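Local coordinates for protein 2-oxoglutarate dehydrogenase E3 component (Thermus thermophilus, PDB 2YQU) that probably reoxidises protein-bound dihydrolipoyl groups of 2-oxo acid dehydrogenase complexes, passing the electrons through its FAD to NAD(+), at residues V217-Q221 with T342-I346; E288-T292 with A319-H323; A347-T352 with L398-G402. All coordinates share one frame; numbering follows the deposited sequence.

Interaction 1: residues V217-Q221 with T342-I346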
loop_
_atom_site.group_PDB
_atom_site.type_symbol
_atom_site.label_atom_id
_atom_site.label_comp_id
_atom_site.label_asym_id
_atom_site.label_seq_id
_atom_site.Cartn_x
_atom_site.Cartn_y
_atom_site.Cartn_z
ATOM N N VAL A 217 -14.733 -7.549 14.057
ATOM C CA VAL A 217 -13.752 -8.377 13.364
ATOM C C VAL A 217 -12.947 -9.210 14.361
ATOM O O VAL A 217 -12.737 -10.408 14.152
ATOM C CB VAL A 217 -12.810 -7.505 12.494
ATOM C CG1 VAL A 217 -11.631 -8.315 11.958
ATOM C CG2 VAL A 217 -13.583 -6.878 11.353
ATOM N N PHE A 218 -12.509 -8.591 15.454
ATOM C CA PHE A 218 -11.677 -9.296 16.419
ATOM C C PHE A 218 -12.462 -10.348 17.180
ATOM O O PHE A 218 -11.907 -11.385 17.525
ATOM C CB PHE A 218 -10.992 -8.313 17.368
ATOM C CG PHE A 218 -9.985 -7.429 16.688
ATOM C CD1 PHE A 218 -10.027 -6.047 16.855
ATOM C CD2 PHE A 218 -8.993 -7.978 15.878
ATOM C CE1 PHE A 218 -9.087 -5.223 16.227
ATOM C CE2 PHE A 218 -8.057 -7.161 15.246
ATOM C CZ PHE A 218 -8.108 -5.782 15.426
ATOM N N LYS A 219 -13.750 -10.092 17.404
ATOM C CA LYS A 219 -14.651 -11.095 17.992
ATOM C C LYS A 219 -14.814 -12.281 17.048
ATOM O O LYS A 219 -14.768 -13.436 17.480
ATOM C CB LYS A 219 -16.017 -10.493 18.317
ATOM C CG LYS A 219 -16.052 -9.739 19.636
ATOM C CD LYS A 219 -17.411 -9.114 19.864
ATOM C CE LYS A 219 -17.398 -8.200 21.069
ATOM N NZ LYS A 219 -18.699 -7.506 21.227
ATOM N N LYS A 220 -14.999 -12.000 15.760
ATOM C CA LYS A 220 -15.112 -13.072 14.769
ATOM C C LYS A 220 -13.843 -13.915 14.718
ATOM O O LYS A 220 -13.919 -15.141 14.582
ATOM C CB LYS A 220 -15.431 -12.519 13.382
ATOM C CG LYS A 220 -15.942 -13.581 12.422
ATOM C CD LYS A 220 -15.927 -13.099 10.985
ATOM C CE LYS A 220 -16.368 -14.205 10.019
ATOM N NZ LYS A 220 -17.857 -14.360 9.980
ATOM N N GLN A 221 -12.688 -13.268 14.859
ATOM C CA GLN A 221 -11.397 -13.957 14.823
ATOM C C GLN A 221 -11.180 -14.841 16.048
ATOM O O GLN A 221 -10.374 -15.771 16.011
ATOM C CB GLN A 221 -10.252 -12.947 14.667
ATOM C CG GLN A 221 -10.201 -12.336 13.268
ATOM C CD GLN A 221 -9.119 -11.286 13.060
ATOM O OE1 GLN A 221 -9.091 -10.635 12.008
ATOM N NE2 GLN A 221 -8.229 -11.124 14.033
ATOM N N THR A 342 -2.744 -4.860 12.920
ATOM C CA THR A 342 -3.434 -6.138 12.886
ATOM C C THR A 342 -3.779 -6.466 11.430
ATOM O O THR A 342 -3.426 -5.735 10.513
ATOM C CB THR A 342 -4.721 -6.044 13.737
ATOM O OG1 THR A 342 -5.427 -4.841 13.406
ATOM C CG2 THR A 342 -4.400 -5.893 15.240
ATOM N N HIS A 343 -4.431 -7.595 11.219
ATOM C CA HIS A 343 -5.044 -7.913 9.931
ATOM C C HIS A 343 -6.500 -8.243 10.225
ATOM O O HIS A 343 -6.777 -9.236 10.887
ATOM C CB HIS A 343 -4.344 -9.086 9.244
ATOM C CG HIS A 343 -4.957 -9.466 7.929
ATOM N ND1 HIS A 343 -4.359 -9.184 6.718
ATOM C CD2 HIS A 343 -6.116 -10.099 7.637
ATOM C CE1 HIS A 343 -5.125 -9.630 5.738
ATOM N NE2 HIS A 343 -6.198 -10.188 6.269
ATOM N N PRO A 344 -7.441 -7.416 9.773
ATOM C CA PRO A 344 -7.193 -6.259 8.902
ATOM C C PRO A 344 -6.479 -5.120 9.622
ATOM O O PRO A 344 -6.520 -5.060 10.846
ATOM C CB PRO A 344 -8.610 -5.819 8.532
ATOM C CG PRO A 344 -9.442 -6.231 9.691
ATOM C CD PRO A 344 -8.863 -7.538 10.124
ATOM N N GLU A 345 -5.839 -4.228 8.869
ATOM C CA GLU A 345 -5.344 -2.984 9.443
ATOM C C GLU A 345 -6.516 -2.044 9.723
ATOM O O GLU A 345 -7.600 -2.184 9.167
ATOM C CB GLU A 345 -4.281 -2.324 8.546
ATOM C CG GLU A 345 -3.039 -3.193 8.408
ATOM C CD GLU A 345 -1.854 -2.563 7.695
ATOM O OE1 GLU A 345 -1.942 -1.449 7.129
ATOM O OE2 GLU A 345 -0.793 -3.211 7.707
ATOM N N ILE A 346 -6.283 -1.107 10.630
ATOM C CA ILE A 346 -7.277 -0.139 11.058
ATOM C C ILE A 346 -6.558 1.198 11.022
ATOM O O ILE A 346 -5.430 1.299 11.508
ATOM C CB ILE A 346 -7.756 -0.489 12.487
ATOM C CG1 ILE A 346 -8.196 -1.964 12.567
ATOM C CG2 ILE A 346 -8.863 0.424 12.924
ATOM C CD1 ILE A 346 -8.386 -2.483 13.955
#
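The ring of Phe218 points its far end into the notch between Thr342 and Ile346. Thr342 crosses it at about a right angle, with OG1 lying in the ring plane 3.5 Å from Phe218 CZ. Ile346 comes from the opposite direction, and its CD1 meets Phe218 CZ obliquely at 3.6 Å. A long, flat hydrophobic side chain suits this place: with CG anti to the carbonyl carbon (chi1 -66°) the ring reaches both the turn at Thr342 and the strand at Ile346. Val217 and Pro344 reach toward each other, CG1 of the valine to CD of the proline at 3.4 Å, tighter than usual van der Waals contact, while the amide of Gln221 lies beside the His343 carbonyl in a modelled orientation that is doubtful. Two parts of the fold are joined here: helix 208-221, which precedes strand 224-226 of the parallel NAD-domain sheet, and the turn leading into strand 345-350 of the dimerisation domain. Pro344 follows a cis peptide bond, and Thr342 OG1 donates to Pro344 O across 2.8 Å, which ties the turn internally and gives the buried hydroxyl a polar partner while OG1 lies at the edge of the Phe218 ring. Leu180 and Val184 of helix 177-188 also touch Phe218, so the ring is buried. At the strand, Glu345 faces away from the helix and forms a salt bridge with Arg375 of the second subunit.

Interaction 2: residues E288-T292 with A319-H323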
loop_
_atom_site.group_PDB
_atom_site.type_symbol
_atom_site.label_atom_id
_atom_site.label_comp_id
_atom_site.label_asym_id
_atom_site.label_seq_id
_atom_site.Cartn_x
_atom_site.Cartn_y
_atom_site.Cartn_z
ATOM N N GLU A 288 3.236 26.524 19.550
ATOM C CA GLU A 288 3.073 25.975 18.204
ATOM C C GLU A 288 4.394 25.723 17.465
ATOM O O GLU A 288 4.401 25.059 16.434
ATOM C CB GLU A 288 2.147 26.859 17.357
ATOM C CG GLU A 288 2.505 28.338 17.314
ATOM C CD GLU A 288 1.640 29.107 16.328
ATOM O OE1 GLU A 288 1.050 30.143 16.724
ATOM O OE2 GLU A 288 1.545 28.670 15.156
ATOM N N HIS A 289 5.500 26.250 17.988
ATOM C CA HIS A 289 6.828 25.949 17.448
ATOM C C HIS A 289 7.609 24.963 18.308
ATOM O O HIS A 289 8.806 24.776 18.103
ATOM C CB HIS A 289 7.613 27.241 17.285
ATOM C CG HIS A 289 6.880 28.271 16.493
ATOM N ND1 HIS A 289 7.084 28.454 15.144
ATOM C CD2 HIS A 289 5.916 29.149 16.851
ATOM C CE1 HIS A 289 6.292 29.420 14.711
ATOM N NE2 HIS A 289 5.570 29.852 15.726
ATOM N N LEU A 290 6.911 24.340 19.256
ATOM C CA LEU A 290 7.449 23.313 20.151
ATOM C C LEU A 290 8.425 23.869 21.192
ATOM O O LEU A 290 9.188 23.120 21.787
ATOM C CB LEU A 290 8.060 22.152 19.356
ATOM C CG LEU A 290 7.046 21.519 18.398
ATOM C CD1 LEU A 290 7.727 20.800 17.264
ATOM C CD2 LEU A 290 6.104 20.591 19.165
ATOM N N ARG A 291 8.384 25.179 21.428
ATOM C CA ARG A 291 9.174 25.782 22.499
ATOM C C ARG A 291 8.440 25.639 23.823
ATOM O O ARG A 291 7.226 25.846 23.897
ATOM C CB ARG A 291 9.389 27.280 22.266
ATOM C CG ARG A 291 10.163 27.658 21.041
ATOM C CD ARG A 291 10.131 29.171 20.778
ATOM N NE ARG A 291 8.780 29.623 20.445
ATOM C CZ ARG A 291 8.470 30.832 19.967
ATOM N NH1 ARG A 291 9.408 31.737 19.724
ATOM N NH2 ARG A 291 7.204 31.130 19.715
ATOM N N THR A 292 9.185 25.335 24.877
ATOM C CA THR A 292 8.661 25.436 26.230
ATOM C C THR A 292 8.603 26.919 26.581
ATOM O O THR A 292 8.888 27.780 25.731
ATOM C CB THR A 292 9.565 24.703 27.247
ATOM O OG1 THR A 292 10.847 25.346 27.304
ATOM C CG2 THR A 292 9.872 23.268 26.814
ATOM N N ALA A 319 10.591 19.836 12.860
ATOM C CA ALA A 319 10.043 21.194 12.956
ATOM C C ALA A 319 10.740 22.008 14.040
ATOM O O ALA A 319 10.949 23.209 13.876
ATOM C CB ALA A 319 8.542 21.146 13.230
ATOM N N ALA A 320 11.096 21.350 15.140
ATOM C CA ALA A 320 11.749 22.017 16.262
ATOM C C ALA A 320 13.123 22.539 15.862
ATOM O O ALA A 320 13.442 23.703 16.100
ATOM C CB ALA A 320 11.883 21.068 17.442
ATOM N N VAL A 321 13.924 21.684 15.235
ATOM C CA VAL A 321 15.300 22.055 14.883
ATOM C C VAL A 321 15.331 23.018 13.700
ATOM O O VAL A 321 16.197 23.879 13.616
ATOM C CB VAL A 321 16.226 20.826 14.652
ATOM C CG1 VAL A 321 16.272 19.953 15.906
ATOM C CG2 VAL A 321 15.819 20.014 13.440
ATOM N N GLU A 322 14.374 22.882 12.793
ATOM C CA GLU A 322 14.225 23.847 11.711
ATOM C C GLU A 322 13.827 25.229 12.249
ATOM O O GLU A 322 14.229 26.244 11.694
ATOM C CB GLU A 322 13.221 23.328 10.680
ATOM C CG GLU A 322 13.823 22.242 9.804
ATOM C CD GLU A 322 12.910 21.766 8.689
ATOM O OE1 GLU A 322 13.398 20.984 7.843
ATOM O OE2 GLU A 322 11.715 22.157 8.656
ATOM N N HIS A 323 13.066 25.267 13.340
ATOM C CA HIS A 323 12.708 26.539 13.976
ATOM C C HIS A 323 13.916 27.155 14.675
ATOM O O HIS A 323 14.121 28.361 14.609
ATOM C CB HIS A 323 11.580 26.364 14.985
ATOM C CG HIS A 323 11.094 27.653 15.568
ATOM N ND1 HIS A 323 11.259 27.980 16.896
ATOM C CD2 HIS A 323 10.478 28.712 14.995
ATOM C CE1 HIS A 323 10.738 29.174 17.122
ATOM N NE2 HIS A 323 10.254 29.638 15.984
HETATM O O HOH W 1 8.947 24.172 15.515
#
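His289 lies over one face of the His323 imidazole in an offset stack, centroids 4.5 Å apart and planes inclined at 30°. The two residues join the loop before strand 297-299, an outermost strand of the parallel Rossmann-type sheet of the FAD domain, to helix 310-326. The overlap reaches back past the ring of His289: its CB stands over the centre of the His323 face, a CH-pi contact of 3.6 Å to the centroid. His323 can offer that face because its CG is anti to the backbone N (chi1 -175°), which carries the ring out from the helix toward the loop. Arg291 comes to the edge of the same imidazole. Its CD is 3.7 Å from His323 CE1, close to the plane of the imidazole, and the guanidinium stands almost upright against it, 82° between the planes, with CE1 over one guanidinium face.

Next to the ring stack, the contact is aliphatic. Leu290 directs CD1 at the helix, 4.1 Å from Ala319 CB and close to Ala320 CB as well; two alanines keep the helix surface low enough for the loop to come near.

Second-shell partners set these groups in place. Asp287 forms a salt bridge with Arg291 NE through OD1 and takes the backbone N of His289 through OD2, while Tyr298 OH hydrogen-bonds His323 ND1 and so helps fix the turn of that ring. Leu290 is tied by backbone bonding to Ala299 in the strand. On another side of the helix, Val321 packs against helix 11-22. Between loop and helix a water donates to two carbonyls, 2.7 Å to His289 O and, more weakly, 2.8 Å to Ala319 O.

Interaction 3: residues A347-T352 with L398-G402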
loop_
_atom_site.group_PDB
_atom_site.type_symbol
_atom_site.label_atom_id
_atom_site.label_comp_id
_atom_site.label_asym_id
_atom_site.label_seq_id
_atom_site.Cartn_x
_atom_site.Cartn_y
_atom_site.Cartn_z
ATOM N N ALA A 347 -7.166 2.226 10.454
ATOM C CA ALA A 347 -6.466 3.511 10.359
ATOM C C ALA A 347 -7.355 4.751 10.369
ATOM O O ALA A 347 -8.539 4.698 10.057
ATOM C CB ALA A 347 -5.562 3.523 9.143
ATOM N N ALA A 348 -6.738 5.868 10.734
ATOM C CA ALA A 348 -7.378 7.173 10.755
ATOM C C ALA A 348 -6.374 8.246 10.374
ATOM O O ALA A 348 -5.220 8.204 10.769
ATOM C CB ALA A 348 -7.933 7.473 12.124
ATOM N N VAL A 349 -6.830 9.212 9.605
ATOM C CA VAL A 349 -6.049 10.403 9.338
ATOM C C VAL A 349 -6.997 11.599 9.271
ATOM O O VAL A 349 -8.138 11.488 8.805
ATOM C CB VAL A 349 -5.161 10.259 8.064
ATOM C CG1 VAL A 349 -5.996 10.111 6.825
ATOM C CG2 VAL A 349 -4.200 11.433 7.934
ATOM N N GLY A 350 -6.527 12.743 9.751
ATOM C CA GLY A 350 -7.352 13.932 9.833
ATOM C C GLY A 350 -8.441 13.750 10.873
ATOM O O GLY A 350 -8.285 12.974 11.820
ATOM N N TYR A 351 -9.555 14.453 10.691
ATOM C CA TYR A 351 -10.616 14.490 11.689
ATOM C C TYR A 351 -11.559 13.302 11.561
ATOM O O TYR A 351 -11.868 12.860 10.451
ATOM C CB TYR A 351 -11.421 15.790 11.559
ATOM C CG TYR A 351 -10.685 17.027 12.036
ATOM C CD1 TYR A 351 -10.544 18.142 11.212
ATOM C CD2 TYR A 351 -10.138 17.082 13.314
ATOM C CE1 TYR A 351 -9.873 19.277 11.653
ATOM C CE2 TYR A 351 -9.466 18.204 13.762
ATOM C CZ TYR A 351 -9.342 19.299 12.930
ATOM O OH TYR A 351 -8.668 20.413 13.382
ATOM N N THR A 352 -12.026 12.805 12.705
ATOM C CA THR A 352 -13.116 11.842 12.736
ATOM C C THR A 352 -14.435 12.562 12.564
ATOM O O THR A 352 -14.508 13.773 12.714
ATOM C CB THR A 352 -13.154 11.064 14.066
ATOM O OG1 THR A 352 -13.395 11.977 15.142
ATOM C CG2 THR A 352 -11.806 10.403 14.397
ATOM N N LEU A 398 -11.383 16.380 4.833
ATOM C CA LEU A 398 -11.227 16.651 6.263
ATOM C C LEU A 398 -10.657 15.466 7.028
ATOM O O LEU A 398 -9.996 15.657 8.050
ATOM C CB LEU A 398 -12.567 17.062 6.869
ATOM C CG LEU A 398 -13.175 18.343 6.291
ATOM C CD1 LEU A 398 -14.597 18.508 6.771
ATOM C CD2 LEU A 398 -12.332 19.547 6.660
ATOM N N GLY A 399 -10.908 14.256 6.540
ATOM C CA GLY A 399 -10.398 13.049 7.162
ATOM C C GLY A 399 -10.635 11.804 6.325
ATOM O O GLY A 399 -11.531 11.777 5.497
ATOM N N VAL A 400 -9.805 10.785 6.528
ATOM C CA VAL A 400 -9.966 9.500 5.865
ATOM C C VAL A 400 -9.767 8.389 6.893
ATOM O O VAL A 400 -8.880 8.451 7.741
ATOM C CB VAL A 400 -8.987 9.329 4.667
ATOM C CG1 VAL A 400 -9.298 8.039 3.893
ATOM C CG2 VAL A 400 -9.051 10.545 3.742
ATOM N N HIS A 401 -10.633 7.390 6.841
ATOM C CA HIS A 401 -10.683 6.363 7.864
ATOM C C HIS A 401 -11.026 5.025 7.232
ATOM O O HIS A 401 -11.796 4.956 6.279
ATOM C CB HIS A 401 -11.753 6.695 8.901
ATOM C CG HIS A 401 -11.660 8.077 9.471
ATOM N ND1 HIS A 401 -11.808 8.320 10.812
ATOM C CD2 HIS A 401 -11.489 9.290 8.892
ATOM C CE1 HIS A 401 -11.712 9.617 11.039
ATOM N NE2 HIS A 401 -11.498 10.227 9.891
ATOM N N GLY A 402 -10.475 3.951 7.766
ATOM C CA GLY A 402 -10.764 2.665 7.191
ATOM C C GLY A 402 -10.400 1.495 8.049
ATOM O O GLY A 402 -9.719 1.619 9.064
HETATM O O HOH W 2 -10.583 5.772 11.921
#
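His401, in the middle of a strand, uses its side chain to bond a main-chain carbonyl of the neighbouring segment: NE2 donates to Tyr351 O over 2.7 Å. The bond is bent, 142° at the hydrogen. The oxygen lies close to the imidazole plane, whereas the nitrogen stands 45° out of the carbonyl plane, above it rather than on a lone pair. A chi1 of -51° turns the ring back along its own strand toward Gly399 and Tyr351 O, where the chain leaves strand 345-350.

Alongside this bond, strands 345-350 and 397-404 run antiparallel in the sheet of the dimerisation domain. Ala347 with Gly402 and Val349 with Val400 are hydrogen-bonded pairs, each joined in both directions, with Val349 N to Val400 O at 2.9 Å. Tyr351 N adds a bond to Leu398 O, also 2.9 Å. The branched valines lie side by side, CG1 of Val349 3.8 Å from CB of Val400, on the face that helix 407-419 covers with Leu411, Ala414 and Leu418. Ala348 shares the other face with His401, small enough to sit beside the imidazole.

Glycine suits positions 350 and 399, since Leu398 O and Tyr351 O occupy the space where side chains would begin; Gly350 also has a positive phi. Opposite Leu389 on strand 385-391 the chain fits in two residues, Leu398 and Gly399, a classic beta bulge. Thr352 is the N-cap of helix 353-359: its side chain caps a backbone N there and Glu355 OE2 takes Thr352 N, consistent with a capping box.

A water bridges His401 ND1 and Ala347 O, 3.0 Å from each atom. Both ring nitrogens therefore have partners in this buried place, and the bond to Tyr351 O implies that NE2 carries a hydrogen.

Overall arrangement
Interactions 1 and 3 share strand 345-350: the turn before it, with Ile346, meets the NAD-domain helix, and its remainder pairs with strand 397-404. Their centres are 18 Å apart and they touch, Ile346 CG2 lying 4.1 Å from Gly402 O. Interaction 2 stands apart in the FAD domain, its centre 38 Å from that of interaction 1, across the centre of the chain, and 25 Å from that of interaction 3. Together they sample three domains arranged about the flavin. The side chains of Thr342, Leu290 and Ala347 each lie about 11 Å from bound FAD. That of Thr342 is also about 4 Å from that of Glu181, which binds NAD(+) in another structure, though none is bound here.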